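Local structure of enoyl-[acyl-carrier-protein] reductase [FMN] (Thermotoga maritima, 5GVJ) at residues T5-T8 and D9-I13; R126-R130 and A131-A135; Q292-E295 and D296-E300. The protein probably reduces the enoyl group of enoyl-acyl-carrier-protein substrates with NADH, as a flavoprotein with FMN as cofactor. The protein carries 1 engineered substitution. One frame throughout, in Å; residues are numbered along the deposited sequence.

All three contacts are helical turns or ends of a TIM-barrel chain, with apolar side chains buried (Val7 and Leu11; Val128 and Ala133; Ile293, Ile294, Ile297 and Leu298) and charged ones such as Arg6, Asp9, Arg130, Glu295 and Lys299 exposed. Contact 1, helix 6-11, lies at the end of the barrel where its parallel strands begin; its chemistry is that of two capped ends. Contact 2 closes helix 122-130 with a similar Schellman ending but small apolar side chains under it. These two touch, Leu10 CD2 lying 3.8 Å from Asp134 O. Contact 3, in the interior of the long outer helix 290-309, has no cap and lies about 31 Å from contact 2 between centres.

Contact 1. Residues T5-T8 and D9-I13; sequences TRVT and DLLEI
Thr8 and Ile13 meet where helix 6-11 stops, less than two turns after it starts. Followed outward, the Thr8 side chain begins with CB, which lies 3.2 Å from Ile13 O. CG2 continues over the same residue and comes 4.4 Å from Ile13 CG1. The hydroxyl goes the other way: with chi1 at 65° OG1 sits between the backbone N and carbonyl carbon, turning it back to the helix start, 3.0 Å from Thr5 O. OG1 is also 2.7 Å from a water that donates to Asp9 OD1, itself salt-bridged to Arg4. On the backbone, Thr8 O accepts from Ile13 N at 3.2 Å, in the carbonyl plane on a lone pair. Glu12, with phi 58°, makes this turn a Schellman motif. At the N-terminus Thr5 is the N-cap, its OG1 accepting from Val7 N at 2.9 Å and weakly from Thr8 N while also bonded to Glu188 O. Val7 and Leu11 point the same way side by side, Val7 CG1 being 3.7 Å from Leu11 CD2. The chemistry thus implies a short helix whose own bonds are supplemented at both ends, Thr5 OG1 serving the first amides, Thr8 O the Schellman turn and Thr8 OG1 the link to water, its apolar side resting on Pro166 and the start of strand 114-119, consistent with a cover over the barrel's N-terminal end.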
# COMPACT_ATOMS: atom_id res chain seq x y z
N THR A 5 14.82 17.39 2.40
CA THR A 5 15.22 16.01 2.10
C THR A 5 16.24 16.03 0.98
O THR A 5 16.47 17.06 0.34
CB THR A 5 14.04 15.12 1.69
OG1 THR A 5 13.71 15.37 0.32
CG2 THR A 5 12.80 15.38 2.56
N ARG A 6 16.84 14.86 0.70
CA ARG A 6 17.72 14.78 -0.47
C ARG A 6 16.99 15.22 -1.74
O ARG A 6 17.64 15.71 -2.68
CB ARG A 6 18.26 13.37 -0.64
CG ARG A 6 19.21 12.92 0.46
CD ARG A 6 19.30 11.39 0.49
NE ARG A 6 20.13 10.85 -0.55
CZ ARG A 6 20.03 9.63 -1.07
NH1 ARG A 6 19.08 8.77 -0.68
NH2 ARG A 6 20.88 9.29 -2.01
N VAL A 7 15.67 15.05 -1.80
CA VAL A 7 14.96 15.38 -3.03
C VAL A 7 14.81 16.88 -3.18
O VAL A 7 14.99 17.43 -4.27
CB VAL A 7 13.61 14.66 -3.11
CG1 VAL A 7 12.79 15.18 -4.30
CG2 VAL A 7 13.83 13.15 -3.23
N THR A 8 14.49 17.59 -2.09
CA THR A 8 14.42 19.05 -2.23
C THR A 8 15.80 19.63 -2.55
O THR A 8 15.90 20.62 -3.28
CB THR A 8 13.83 19.70 -0.97
OG1 THR A 8 14.70 19.49 0.16
CG2 THR A 8 12.47 19.12 -0.67
N ASP A 9 16.87 19.00 -2.05
CA ASP A 9 18.21 19.44 -2.41
C ASP A 9 18.51 19.14 -3.87
O ASP A 9 18.99 20.00 -4.61
CB ASP A 9 19.24 18.77 -1.51
CG ASP A 9 19.21 19.29 -0.11
OD1 ASP A 9 18.93 20.49 0.06
OD2 ASP A 9 19.47 18.50 0.83
N LEU A 10 18.23 17.91 -4.30
CA LEU A 10 18.49 17.51 -5.68
C LEU A 10 17.75 18.41 -6.66
O LEU A 10 18.32 18.88 -7.65
CB LEU A 10 18.07 16.06 -5.89
CG LEU A 10 18.17 15.51 -7.31
CD1 LEU A 10 19.64 15.41 -7.72
CD2 LEU A 10 17.49 14.14 -7.36
N LEU A 11 16.47 18.64 -6.40
CA LEU A 11 15.61 19.34 -7.35
C LEU A 11 15.61 20.85 -7.13
O LEU A 11 15.02 21.57 -7.95
CB LEU A 11 14.19 18.79 -7.25
CG LEU A 11 13.77 17.67 -8.22
CD1 LEU A 11 14.93 16.82 -8.69
CD2 LEU A 11 12.66 16.83 -7.63
N GLU A 12 16.23 21.32 -6.05
CA GLU A 12 16.29 22.75 -5.72
C GLU A 12 14.90 23.35 -5.57
O GLU A 12 14.61 24.44 -6.06
CB GLU A 12 17.13 23.52 -6.75
CG GLU A 12 18.58 23.11 -6.76
CD GLU A 12 19.39 23.82 -7.83
OE1 GLU A 12 19.12 23.59 -9.03
OE2 GLU A 12 20.28 24.61 -7.48
N ILE A 13 14.01 22.61 -4.90
CA ILE A 13 12.67 23.08 -4.59
C ILE A 13 12.52 23.13 -3.08
O ILE A 13 13.34 22.59 -2.32
CB ILE A 13 11.58 22.19 -5.21
CG1 ILE A 13 11.71 20.75 -4.69
CG2 ILE A 13 11.68 22.21 -6.72
CD1 ILE A 13 10.76 19.78 -5.36
O HOH W 1 16.51 21.43 0.17

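Contact 2. Residues R126-R130 and A131-A135; sequences RMVER and AGADA
Val128 and Ala133 touch across a Schellman motif, the turn that ends helix 122-130 and starts the alpha-to-beta connection of this TIM barrel toward strand 136-139. Ala133 N donates to Val128 O at 2.9 Å, and Gly132 N to Glu129 O at 3.0 Å, the latter from above the carbonyl plane. Gly132 has phi 110°; at its backbone angles a beta carbon would collide with the carbonyl oxygen of Ala131. Under these bonds lies the apolar pair usual for the motif: Val128 CB is 4.1 Å from Ala133 CB, and Val128 CG2, set between backbone N and carbonyl carbon by a chi1 of -60°, reaches the same methyl. Both side chains then rest on Pro117 of a barrel strand. Ala131 instead directs its methyl onto Thr102 and Ile105 of the adjoining helix 102-110. Glu129 stretches out fully, chi1 and chi2 both near 180°, to bring OE1 to the backbone amides of Asn164 and Ile165. Arg130 does the reverse: its chain bends at chi3 and folds back along the helix, bringing one guanidinium face over Arg126 O, with that oxygen offset toward the rim. The turn is bridged once more by a water, which donates to Glu129 O at 2.8 Å and to Ala133 O at 2.7 Å.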
# COMPACT_ATOMS: atom_id res chain seq x y z
N ARG A 126 16.89 -0.79 -9.86
CA ARG A 126 18.34 -0.99 -9.84
C ARG A 126 18.95 -0.75 -11.22
O ARG A 126 20.06 -0.21 -11.32
CB ARG A 126 18.69 -2.38 -9.34
CG ARG A 126 18.21 -2.68 -7.95
CD ARG A 126 18.90 -3.94 -7.49
NE ARG A 126 18.24 -5.10 -8.08
CZ ARG A 126 17.27 -5.78 -7.51
NH1 ARG A 126 16.86 -5.45 -6.29
NH2 ARG A 126 16.72 -6.81 -8.14
N MET A 127 18.25 -1.15 -12.28
CA MET A 127 18.77 -0.94 -13.63
C MET A 127 18.93 0.55 -13.94
O MET A 127 19.98 0.97 -14.46
CB MET A 127 17.83 -1.60 -14.65
CG MET A 127 17.78 -3.12 -14.53
SD MET A 127 16.95 -3.92 -15.92
CE MET A 127 15.22 -3.58 -15.63
N VAL A 128 17.92 1.36 -13.63
CA VAL A 128 18.02 2.77 -14.00
C VAL A 128 19.01 3.50 -13.10
O VAL A 128 19.69 4.44 -13.54
CB VAL A 128 16.63 3.44 -13.99
CG1 VAL A 128 15.69 2.76 -14.99
CG2 VAL A 128 16.02 3.43 -12.61
N GLU A 129 19.15 3.08 -11.83
CA GLU A 129 20.24 3.60 -11.01
C GLU A 129 21.58 3.37 -11.69
O GLU A 129 22.41 4.28 -11.80
CB GLU A 129 20.25 2.97 -9.61
CG GLU A 129 21.35 3.56 -8.75
CD GLU A 129 21.41 3.00 -7.34
OE1 GLU A 129 21.61 3.80 -6.39
OE2 GLU A 129 21.28 1.78 -7.18
N ARG A 130 21.82 2.13 -12.14
CA ARG A 130 23.08 1.80 -12.81
C ARG A 130 23.32 2.68 -14.02
O ARG A 130 24.45 3.13 -14.26
CB ARG A 130 23.07 0.32 -13.23
CG ARG A 130 23.97 -0.59 -12.42
CD ARG A 130 23.92 -2.04 -12.92
NE ARG A 130 22.87 -2.83 -12.27
CZ ARG A 130 21.82 -3.36 -12.91
NH1 ARG A 130 21.69 -3.21 -14.23
NH2 ARG A 130 20.91 -4.04 -12.23
N ALA A 131 22.27 2.96 -14.78
CA ALA A 131 22.34 3.75 -16.00
C ALA A 131 22.39 5.26 -15.75
O ALA A 131 22.43 6.03 -16.71
CB ALA A 131 21.14 3.41 -16.90
N GLY A 132 22.36 5.70 -14.49
CA GLY A 132 22.61 7.08 -14.15
C GLY A 132 21.42 7.89 -13.65
O GLY A 132 21.54 9.11 -13.51
N ALA A 133 20.29 7.26 -13.35
CA ALA A 133 19.16 8.02 -12.85
C ALA A 133 19.53 8.79 -11.58
O ALA A 133 20.29 8.30 -10.74
CB ALA A 133 17.96 7.10 -12.60
N ASP A 134 18.99 10.00 -11.46
CA ASP A 134 19.24 10.82 -10.27
C ASP A 134 18.34 10.43 -9.12
O ASP A 134 18.72 10.62 -7.96
CB ASP A 134 19.04 12.30 -10.60
CG ASP A 134 20.04 12.81 -11.62
OD1 ASP A 134 21.20 13.07 -11.22
OD2 ASP A 134 19.69 12.90 -12.81
N ALA A 135 17.16 9.91 -9.41
CA ALA A 135 16.22 9.45 -8.40
C ALA A 135 15.23 8.56 -9.13
O ALA A 135 15.26 8.47 -10.36
CB ALA A 135 15.51 10.62 -7.70
O HOH W 2 22.52 6.84 -10.68

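Contact 3. Residues Q292-E295 and D296-E300; sequences QIIE and DILKE
Gln292 and Asp296, one turn apart on helix 290-309, are joined first through the backbone: Asp296 N donates to Gln292 O at 2.8 Å. The next three amides repeat the pattern, Ile297 N to Ile293 O, Leu298 N to Ile294 O and Lys299 N to Glu295 O, with lengths of 3.0 to 3.2 Å, so every main-chain acceptor from Gln292 to Glu295 is used within the helix. Among the side chains, the Asp296 carboxylate lies against the Gln292 chain, its plane turned 40° from that of the amide. With CG anti to the backbone N (chi1 -168°), Gln292 CG lies 3.4 Å from Asp296 OD2, an oxygen whose charge is met by Lys288 in a salt bridge; the bend at chi2 (62°) then brings the amide beside the carboxylate. An alanine in place of Gln292 would probably strip the carboxylate of this methylene contact and leave it freer to turn away from Lys288. Further along, Glu300 OE2 takes the backbone N of Arg177 and forms a salt bridge to Arg161 of the second subunit, so Glu300 ties this end of the segment to the other chain. The buried side chains are apolar. Ile294 and Leu298 lie side by side, Ile294 CG2 being 4.1 Å from Leu298 CD2, and Ile293 CG2 comes 4.3 Å from Ile297 CG1. Ile293 and Ile294 pack on Phe196 of helix 193-197, and Ile297 and Leu298 on Ile17 of strand 17-18, placing this outer helix against the first strand of the parallel sheet.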
# COMPACT_ATOMS: atom_id res chain seq x y z
N GLN A 292 -3.18 25.57 -0.30
CA GLN A 292 -3.71 24.94 0.91
C GLN A 292 -3.32 23.46 0.97
O GLN A 292 -2.98 22.95 2.05
CB GLN A 292 -5.23 25.08 0.94
CG GLN A 292 -5.83 24.70 2.29
CD GLN A 292 -5.34 25.62 3.40
OE1 GLN A 292 -4.85 25.15 4.43
NE2 GLN A 292 -5.43 26.92 3.19
N ILE A 293 -3.40 22.76 -0.16
CA ILE A 293 -2.99 21.35 -0.20
C ILE A 293 -1.60 21.19 0.39
O ILE A 293 -1.36 20.33 1.25
CB ILE A 293 -3.05 20.81 -1.64
CG1 ILE A 293 -4.50 20.74 -2.13
CG2 ILE A 293 -2.35 19.42 -1.73
CD1 ILE A 293 -4.62 20.39 -3.64
N ILE A 294 -0.65 22.00 -0.08
CA ILE A 294 0.73 21.85 0.38
C ILE A 294 0.85 22.25 1.85
O ILE A 294 1.59 21.62 2.61
CB ILE A 294 1.68 22.66 -0.52
CG1 ILE A 294 1.68 22.07 -1.93
CG2 ILE A 294 3.10 22.71 0.07
CD1 ILE A 294 2.43 22.88 -2.97
N GLU A 295 0.12 23.30 2.28
CA GLU A 295 0.13 23.69 3.69
C GLU A 295 -0.40 22.56 4.58
O GLU A 295 0.17 22.27 5.64
CB GLU A 295 -0.71 24.95 3.92
CG GLU A 295 -0.07 26.22 3.40
CD GLU A 295 -1.09 27.35 3.27
OE1 GLU A 295 -2.13 27.31 3.98
OE2 GLU A 295 -0.84 28.26 2.45
N ASP A 296 -1.52 21.96 4.19
CA ASP A 296 -2.12 20.92 5.03
C ASP A 296 -1.24 19.67 5.07
O ASP A 296 -1.16 19.00 6.12
CB ASP A 296 -3.51 20.56 4.50
CG ASP A 296 -4.49 21.72 4.57
OD1 ASP A 296 -4.28 22.67 5.36
OD2 ASP A 296 -5.48 21.66 3.82
N ILE A 297 -0.61 19.32 3.95
CA ILE A 297 0.31 18.18 3.93
C ILE A 297 1.41 18.37 4.97
O ILE A 297 1.69 17.48 5.79
CB ILE A 297 0.95 17.98 2.54
CG1 ILE A 297 -0.06 17.65 1.44
CG2 ILE A 297 2.06 16.92 2.60
CD1 ILE A 297 -1.21 16.88 1.89
N LEU A 298 2.07 19.52 4.92
CA LEU A 298 3.21 19.77 5.78
C LEU A 298 2.81 19.78 7.25
O LEU A 298 3.52 19.25 8.11
CB LEU A 298 3.87 21.10 5.39
CG LEU A 298 4.94 21.10 4.29
CD1 LEU A 298 4.71 20.04 3.23
CD2 LEU A 298 5.07 22.47 3.62
N LYS A 299 1.66 20.38 7.55
CA LYS A 299 1.20 20.44 8.93
C LYS A 299 0.91 19.04 9.47
O LYS A 299 1.34 18.68 10.56
CB LYS A 299 -0.05 21.32 9.03
CG LYS A 299 -0.60 21.49 10.44
CD LYS A 299 -1.69 22.57 10.46
CE LYS A 299 -2.29 22.76 11.85
NZ LYS A 299 -3.02 21.53 12.30
N GLU A 300 0.19 18.24 8.69
CA GLU A 300 -0.17 16.91 9.13
C GLU A 300 1.05 15.99 9.17
O GLU A 300 1.14 15.12 10.04
CB GLU A 300 -1.25 16.34 8.22
CG GLU A 300 -1.74 14.95 8.62
CD GLU A 300 -2.95 14.51 7.82
OE1 GLU A 300 -4.08 14.91 8.17
OE2 GLU A 300 -2.78 13.76 6.83